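Local coordinates for protein lovastatin nonaketide synthase, polyketide synthase component (Aspergillus terreus, PDB 7CPX) that assembles the nonaketide precursor of lovastatin, dihydromonacolin L, as an iterative homodimeric polyketide synthase that works together with lovC, at residues T1856-E1861 and A2373-R2378; R2145-E2150 and L2366-A2371. The protein carries 2 engineered substitutions. One frame throughout, in Å; residues are numbered along the deposited sequence.

Contact 1: T1856-E1861 and A2373-R2378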
ATOM      1  N   THR A1856     -43.911  27.405  16.864  1.00103.63           N
ATOM      2  CA  THR A1856     -43.415  27.626  18.215  1.00103.63           C
ATOM      3  C   THR A1856     -44.310  26.992  19.270  1.00103.63           C
ATOM      4  O   THR A1856     -43.893  26.873  20.427  1.00103.63           O
ATOM      5  CB  THR A1856     -43.284  29.129  18.481  1.00103.63           C
ATOM      6  OG1 THR A1856     -42.426  29.717  17.496  1.00103.63           O
ATOM      7  CG2 THR A1856     -42.711  29.386  19.866  1.00103.63           C
ATOM      8  N   TRP A1857     -45.517  26.576  18.893  1.00101.09           N
ATOM      9  CA  TRP A1857     -46.438  25.893  19.797  1.00101.09           C
ATOM     10  C   TRP A1857     -46.739  26.744  21.030  1.00101.09           C
ATOM     11  O   TRP A1857     -46.702  26.275  22.169  1.00101.09           O
ATOM     12  CB  TRP A1857     -45.894  24.518  20.185  1.00101.09           C
ATOM     13  CG  TRP A1857     -45.852  23.573  19.027  1.00101.09           C
ATOM     14  CD1 TRP A1857     -46.918  23.094  18.326  1.00101.09           C
ATOM     15  CD2 TRP A1857     -44.687  22.994  18.429  1.00101.09           C
ATOM     16  NE1 TRP A1857     -46.493  22.254  17.331  1.00101.09           N
ATOM     17  CE2 TRP A1857     -45.126  22.175  17.371  1.00101.09           C
ATOM     18  CE3 TRP A1857     -43.317  23.089  18.684  1.00101.09           C
ATOM     19  CZ2 TRP A1857     -44.245  21.454  16.570  1.00101.09           C
ATOM     20  CZ3 TRP A1857     -42.443  22.373  17.888  1.00101.09           C
ATOM     21  CH2 TRP A1857     -42.911  21.566  16.843  1.00101.09           C
ATOM     22  N   PHE A1858     -47.035  28.020  20.785  1.00106.31           N
ATOM     23  CA  PHE A1858     -47.652  28.901  21.773  1.00106.31           C
ATOM     24  C   PHE A1858     -46.788  29.039  23.028  1.00106.31           C
ATOM     25  O   PHE A1858     -47.175  28.648  24.132  1.00106.31           O
ATOM     26  CB  PHE A1858     -49.054  28.401  22.127  1.00106.31           C
ATOM     27  CG  PHE A1858     -49.846  27.929  20.941  1.00106.31           C
ATOM     28  CD1 PHE A1858     -50.407  28.835  20.060  1.00106.31           C
ATOM     29  CD2 PHE A1858     -50.030  26.577  20.711  1.00106.31           C
ATOM     30  CE1 PHE A1858     -51.135  28.403  18.970  1.00106.31           C
ATOM     31  CE2 PHE A1858     -50.757  26.138  19.622  1.00106.31           C
ATOM     32  CZ  PHE A1858     -51.311  27.051  18.750  1.00106.31           C
ATOM     33  N   VAL A1859     -45.600  29.605  22.842  1.00105.52           N
ATOM     34  CA  VAL A1859     -44.773  30.025  23.970  1.00105.52           C
ATOM     35  C   VAL A1859     -45.288  31.384  24.431  1.00105.52           C
ATOM     36  O   VAL A1859     -45.322  32.330  23.631  1.00105.52           O
ATOM     37  CB  VAL A1859     -43.285  30.082  23.590  1.00105.52           C
ATOM     38  CG1 VAL A1859     -42.464  30.610  24.754  1.00105.52           C
ATOM     39  CG2 VAL A1859     -42.795  28.707  23.178  1.00105.52           C
ATOM     40  N   PRO A1860     -45.694  31.539  25.693  1.00109.01           N
ATOM     41  CA  PRO A1860     -46.361  32.773  26.119  1.00109.01           C
ATOM     42  C   PRO A1860     -45.434  33.947  26.392  1.00109.01           C
ATOM     43  O   PRO A1860     -45.912  34.991  26.844  1.00109.01           O
ATOM     44  CB  PRO A1860     -47.069  32.334  27.410  1.00109.01           C
ATOM     45  CG  PRO A1860     -46.167  31.304  27.976  1.00109.01           C
ATOM     46  CD  PRO A1860     -45.572  30.574  26.801  1.00109.01           C
ATOM     47  N   GLU A1861     -44.135  33.821  26.134  1.00121.69           N
ATOM     48  CA  GLU A1861     -43.186  34.890  26.441  1.00121.69           C
ATOM     49  C   GLU A1861     -43.175  35.886  25.290  1.00121.69           C
ATOM     50  O   GLU A1861     -42.498  35.683  24.279  1.00121.69           O
ATOM     51  CB  GLU A1861     -41.795  34.318  26.690  1.00121.69           C
ATOM     52  CG  GLU A1861     -40.705  35.375  26.779  1.00121.69           C
ATOM     53  CD  GLU A1861     -41.067  36.506  27.722  1.00121.69           C
ATOM     54  OE1 GLU A1861     -41.696  36.234  28.767  1.00121.69           O
ATOM     55  OE2 GLU A1861     -40.733  37.668  27.412  1.00121.69           O
ATOM     56  N   ALA A2373     -48.777  17.525  25.577  1.00 98.85           N
ATOM     57  CA  ALA A2373     -49.904  17.850  26.448  1.00 98.85           C
ATOM     58  C   ALA A2373     -49.912  19.329  26.811  1.00 98.85           C
ATOM     59  O   ALA A2373     -50.971  19.966  26.835  1.00 98.85           O
ATOM     60  CB  ALA A2373     -49.859  16.994  27.710  1.00 98.85           C
ATOM     61  N   VAL A2374     -48.739  19.890  27.101  1.00 98.95           N
ATOM     62  CA  VAL A2374     -48.646  21.322  27.371  1.00 98.95           C
ATOM     63  C   VAL A2374     -49.097  22.111  26.150  1.00 98.95           C
ATOM     64  O   VAL A2374     -49.852  23.087  26.255  1.00 98.95           O
ATOM     65  CB  VAL A2374     -47.211  21.697  27.780  1.00 98.95           C
ATOM     66  CG1 VAL A2374     -47.056  23.204  27.844  1.00 98.95           C
ATOM     67  CG2 VAL A2374     -46.863  21.073  29.112  1.00 98.95           C
ATOM     68  N   VAL A2375     -48.631  21.698  24.973  1.00100.44           N
ATOM     69  CA  VAL A2375     -49.008  22.376  23.740  1.00100.44           C
ATOM     70  C   VAL A2375     -50.507  22.265  23.515  1.00100.44           C
ATOM     71  O   VAL A2375     -51.149  23.211  23.053  1.00100.44           O
ATOM     72  CB  VAL A2375     -48.213  21.802  22.555  1.00100.44           C
ATOM     73  CG1 VAL A2375     -48.776  22.313  21.243  1.00100.44           C
ATOM     74  CG2 VAL A2375     -46.752  22.171  22.688  1.00100.44           C
ATOM     75  N   ALA A2376     -51.086  21.107  23.827  1.00 99.68           N
ATOM     76  CA  ALA A2376     -52.523  20.927  23.678  1.00 99.68           C
ATOM     77  C   ALA A2376     -53.288  21.840  24.621  1.00 99.68           C
ATOM     78  O   ALA A2376     -54.310  22.415  24.242  1.00 99.68           O
ATOM     79  CB  ALA A2376     -52.899  19.468  23.928  1.00 99.68           C
ATOM     80  N   GLY A2377     -52.810  21.984  25.857  1.00102.01           N
ATOM     81  CA  GLY A2377     -53.464  22.892  26.785  1.00102.01           C
ATOM     82  C   GLY A2377     -53.411  24.332  26.310  1.00102.01           C
ATOM     83  O   GLY A2377     -54.417  25.050  26.332  1.00102.01           O
ATOM     84  N   ARG A2378     -52.232  24.773  25.864  1.00102.97           N
ATOM     85  CA  ARG A2378     -52.105  26.138  25.361  1.00102.97           C
ATOM     86  C   ARG A2378     -52.966  26.346  24.120  1.00102.97           C
ATOM     87  O   ARG A2378     -53.612  27.390  23.970  1.00102.97           O
ATOM     88  CB  ARG A2378     -50.639  26.458  25.060  1.00102.97           C
ATOM     89  CG  ARG A2378     -49.861  27.000  26.255  1.00102.97           C
ATOM     90  CD  ARG A2378     -48.745  26.060  26.677  1.00102.97           C
ATOM     91  NE  ARG A2378     -47.664  26.011  25.696  1.00102.97           N
ATOM     92  CZ  ARG A2378     -46.396  26.316  25.942  1.00102.97           C
ATOM     93  NH1 ARG A2378     -45.984  26.660  27.151  1.00102.97           N
ATOM     94  NH2 ARG A2378     -45.514  26.266  24.949  1.00102.97           N
TER

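Contact 2: R2145-E2150 and L2366-A2371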
ATOM      1  N   ARG A2145     -41.431  18.798  12.523  1.00101.16           N
ATOM      2  CA  ARG A2145     -40.495  19.133  13.583  1.00101.16           C
ATOM      3  C   ARG A2145     -40.961  18.511  14.892  1.00101.16           C
ATOM      4  O   ARG A2145     -42.162  18.396  15.153  1.00101.16           O
ATOM      5  CB  ARG A2145     -40.364  20.651  13.743  1.00101.16           C
ATOM      6  CG  ARG A2145     -39.561  21.088  14.963  1.00101.16           C
ATOM      7  CD  ARG A2145     -39.539  22.599  15.121  1.00101.16           C
ATOM      8  NE  ARG A2145     -38.508  23.228  14.306  1.00101.16           N
ATOM      9  CZ  ARG A2145     -38.139  24.497  14.418  1.00101.16           C
ATOM     10  NH1 ARG A2145     -38.699  25.306  15.303  1.00101.16           N
ATOM     11  NH2 ARG A2145     -37.179  24.966  13.625  1.00101.16           N
ATOM     12  N   SER A2146     -39.995  18.109  15.713  1.00 98.93           N
ATOM     13  CA  SER A2146     -40.318  17.541  17.012  1.00 98.93           C
ATOM     14  C   SER A2146     -41.019  18.576  17.883  1.00 98.93           C
ATOM     15  O   SER A2146     -40.737  19.776  17.816  1.00 98.93           O
ATOM     16  CB  SER A2146     -39.053  17.041  17.707  1.00 98.93           C
ATOM     17  OG  SER A2146     -39.363  16.432  18.947  1.00 98.93           O
ATOM     18  N   ILE A2147     -41.944  18.096  18.715  1.00 99.13           N
ATOM     19  CA  ILE A2147     -42.706  18.993  19.575  1.00 99.13           C
ATOM     20  C   ILE A2147     -41.775  19.769  20.495  1.00 99.13           C
ATOM     21  O   ILE A2147     -42.009  20.951  20.776  1.00 99.13           O
ATOM     22  CB  ILE A2147     -43.750  18.192  20.376  1.00 99.13           C
ATOM     23  CG1 ILE A2147     -44.757  19.131  21.039  1.00 99.13           C
ATOM     24  CG2 ILE A2147     -43.068  17.342  21.424  1.00 99.13           C
ATOM     25  CD1 ILE A2147     -45.710  19.778  20.068  1.00 99.13           C
ATOM     26  N   ASP A2148     -40.713  19.126  20.978  1.00 99.50           N
ATOM     27  CA  ASP A2148     -39.760  19.742  21.889  1.00 99.50           C
ATOM     28  C   ASP A2148     -38.481  20.176  21.183  1.00 99.50           C
ATOM     29  O   ASP A2148     -37.440  20.320  21.833  1.00 99.50           O
ATOM     30  CB  ASP A2148     -39.429  18.783  23.033  1.00 99.50           C
ATOM     31  CG  ASP A2148     -38.835  17.477  22.547  1.00 99.50           C
ATOM     32  OD1 ASP A2148     -38.721  17.292  21.318  1.00 99.50           O
ATOM     33  OD2 ASP A2148     -38.479  16.634  23.398  1.00 99.50           O
ATOM     34  N   ALA A2149     -38.530  20.370  19.864  1.00100.19           N
ATOM     35  CA  ALA A2149     -37.360  20.877  19.157  1.00100.19           C
ATOM     36  C   ALA A2149     -37.055  22.316  19.548  1.00100.19           C
ATOM     37  O   ALA A2149     -35.888  22.726  19.550  1.00100.19           O
ATOM     38  CB  ALA A2149     -37.573  20.775  17.648  1.00100.19           C
ATOM     39  N   GLU A2150     -38.081  23.089  19.883  1.00104.26           N
ATOM     40  CA  GLU A2150     -37.946  24.497  20.221  1.00104.26           C
ATOM     41  C   GLU A2150     -38.275  24.711  21.693  1.00104.26           C
ATOM     42  O   GLU A2150     -38.821  23.836  22.370  1.00104.26           O
ATOM     43  CB  GLU A2150     -38.866  25.351  19.341  1.00104.26           C
ATOM     44  CG  GLU A2150     -38.350  26.753  19.064  1.00104.26           C
ATOM     45  CD  GLU A2150     -37.128  26.757  18.170  1.00104.26           C
ATOM     46  OE1 GLU A2150     -36.696  25.664  17.745  1.00104.26           O
ATOM     47  OE2 GLU A2150     -36.600  27.853  17.891  1.00104.26           O
ATOM     48  N   LEU A2366     -41.621  10.125  27.105  1.00 98.11           N
ATOM     49  CA  LEU A2366     -42.505  10.709  28.107  1.00 98.11           C
ATOM     50  C   LEU A2366     -42.376  12.225  28.124  1.00 98.11           C
ATOM     51  O   LEU A2366     -43.370  12.941  28.293  1.00 98.11           O
ATOM     52  CB  LEU A2366     -42.198  10.134  29.487  1.00 98.11           C
ATOM     53  CG  LEU A2366     -42.927  10.808  30.651  1.00 98.11           C
ATOM     54  CD1 LEU A2366     -44.430  10.772  30.446  1.00 98.11           C
ATOM     55  CD2 LEU A2366     -42.560  10.142  31.956  1.00 98.11           C
ATOM     56  N   HIS A2367     -41.153  12.733  27.964  1.00 95.89           N
ATOM     57  CA  HIS A2367     -40.969  14.176  27.857  1.00 95.89           C
ATOM     58  C   HIS A2367     -41.716  14.727  26.651  1.00 95.89           C
ATOM     59  O   HIS A2367     -42.345  15.785  26.730  1.00 95.89           O
ATOM     60  CB  HIS A2367     -39.481  14.511  27.762  1.00 95.89           C
ATOM     61  CG  HIS A2367     -38.689  14.089  28.957  1.00 95.89           C
ATOM     62  ND1 HIS A2367     -37.311  14.069  28.968  1.00 95.89           N
ATOM     63  CD2 HIS A2367     -39.080  13.673  30.185  1.00 95.89           C
ATOM     64  CE1 HIS A2367     -36.888  13.657  30.150  1.00 95.89           C
ATOM     65  NE2 HIS A2367     -37.941  13.410  30.906  1.00 95.89           N
ATOM     66  N   THR A2368     -41.649  14.019  25.524  1.00 96.86           N
ATOM     67  CA  THR A2368     -42.377  14.438  24.330  1.00 96.86           C
ATOM     68  C   THR A2368     -43.881  14.433  24.576  1.00 96.86           C
ATOM     69  O   THR A2368     -44.595  15.344  24.141  1.00 96.86           O
ATOM     70  CB  THR A2368     -42.024  13.519  23.160  1.00 96.86           C
ATOM     71  OG1 THR A2368     -40.601  13.480  22.993  1.00 96.86           O
ATOM     72  CG2 THR A2368     -42.661  14.007  21.868  1.00 96.86           C
ATOM     73  N   LEU A2369     -44.381  13.402  25.256  1.00 99.79           N
ATOM     74  CA  LEU A2369     -45.807  13.324  25.558  1.00 99.79           C
ATOM     75  C   LEU A2369     -46.242  14.481  26.448  1.00 99.79           C
ATOM     76  O   LEU A2369     -47.279  15.109  26.205  1.00 99.79           O
ATOM     77  CB  LEU A2369     -46.114  11.981  26.221  1.00 99.79           C
ATOM     78  CG  LEU A2369     -47.435  11.815  26.972  1.00 99.79           C
ATOM     79  CD1 LEU A2369     -48.627  12.098  26.079  1.00 99.79           C
ATOM     80  CD2 LEU A2369     -47.520  10.409  27.538  1.00 99.79           C
ATOM     81  N   PHE A2370     -45.453  14.785  27.478  1.00 97.80           N
ATOM     82  CA  PHE A2370     -45.769  15.917  28.342  1.00 97.80           C
ATOM     83  C   PHE A2370     -45.711  17.226  27.567  1.00 97.80           C
ATOM     84  O   PHE A2370     -46.536  18.122  27.779  1.00 97.80           O
ATOM     85  CB  PHE A2370     -44.804  15.955  29.526  1.00 97.80           C
ATOM     86  CG  PHE A2370     -44.996  17.140  30.423  1.00 97.80           C
ATOM     87  CD1 PHE A2370     -44.353  18.333  30.160  1.00 97.80           C
ATOM     88  CD2 PHE A2370     -45.820  17.060  31.528  1.00 97.80           C
ATOM     89  CE1 PHE A2370     -44.530  19.424  30.977  1.00 97.80           C
ATOM     90  CE2 PHE A2370     -46.000  18.147  32.353  1.00 97.80           C
ATOM     91  CZ  PHE A2370     -45.354  19.332  32.078  1.00 97.80           C
ATOM     92  N   ALA A2371     -44.731  17.359  26.675  1.00 98.41           N
ATOM     93  CA  ALA A2371     -44.617  18.563  25.863  1.00 98.41           C
ATOM     94  C   ALA A2371     -45.852  18.747  25.000  1.00 98.41           C
ATOM     95  O   ALA A2371     -46.402  19.849  24.899  1.00 98.41           O
ATOM     96  CB  ALA A2371     -43.373  18.476  24.984  1.00 98.41           C
TER

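Contact 1: T1856-E1861 and A2373-R2378
The guanidinium of Arg2378 is gripped between main-chain carbonyls. Its NH2 donates to Trp1857 O at 3.0 Å, with an N-H...O angle of 156° and the acceptor tilted slightly out of the guanidinium plane. NH1 donates to Leu2152 O, in the loop between strands 2139-2143 and 2158-2162, so the flat group ties both loops to the helix. Phe1858 O lies over one face, with an angle to NH2 too poor for a hydrogen bond; its partial negative charge may still favour the cation. On the opposite face sits CG1 of Val2374, from the preceding helical turn. Trp1857 and Phe1858 both adopt left-handed backbone conformations, which probably helps turn their successive carbonyls toward Arg2378. The arginine chain is bent at chi2 and chi3, and CD of Pro1860 approaches NH1 at 4.0 Å, that ring and the arginine chain crossing at about a right angle. Apolar packing flanks the polar centre. Both methyls of Val2375 meet Trp1857, CG2 against CB at 3.5 Å and CG1 against CD1 of the indole. Phe1858 sets its CB against CB of Arg2378, 3.9 Å apart, and its ring meets that of His2382. Loop 1856-1861, between strands 1849-1853 and 1869-1883, is thus pinned onto helix 2363-2385 of the Rossmann-type ketoreductase domain by an arginine binding backbone carbonyls.

Contact 2: R2145-E2150 and L2366-A2371
The carboxylate of Asp2148 is the flat group facing the helix; its OD2 lies 3.8 Å from OG1 of Thr2368, without a hydrogen bond, the two side chains crossing at about a right angle. On the helix, the His2367 ring meets that of Trp2175 with planes at about 35°, and Phe2370 meets Phe2288 edge-to-face. Ser2146 OG donates to Asp2148 OD1 at 2.6 Å, approaching nearly in line with the CG-OD1 bond, and Trp2175 NE1 from helix 2167-2178 binds OD2. These two bonds probably fix the rotation of the carboxylate, where chi1 of 59° tucks CG over the backbone, flanked by N and C. Thr2368 OG1 is satisfied by His2364 O, one turn back along its own helix. The direct touch across the contact is apolar and centres on Ile2147. Its CG2 lies 3.4 Å from CG2 of Thr2368 and 3.7 Å from CB of Ala2371, bridging two residues one helical turn apart, while CB of Asp2148 lies 4.4 Å from that same alanine CB. Thr2368 turns its methyl anti to the backbone N, which directs it at the isoleucine. The Ser2146-Ala2149 segment is a type I beta turn, closed by the backbone bond from Ala2149 N to Ser2146 O. Its Ile2147 and Asp2148 are buried against helix 2363-2385, joining the loop that leads into strand 2158-2162 to a helix packed on the parallel sheet of the ketoreductase's Rossmann fold.

How the contacts relate
The two contacts share helix 2363-2385, contact 2 using 2366-2371 and contact 1 the following turns, 2373-2378; their centres are about 11 Å apart. Along the chain the order is 1856-1861, 2145-2150, then the two helical segments, so that contact 2 falls within the span that contact 1 closes. The loops touch through the Trp1857 ring on the backbone of Ser2146 and Ile2147, while Ile2147 CD1 also reaches Val2375 CG2 of the helix at 3.7 Å. Contact 2 is internal to the ketoreductase region, whereas contact 1 brings in a loop from far earlier in the sequence. Through this one helix, away from the annotated sites, the ketoreductase holds both its own loop and the earlier one.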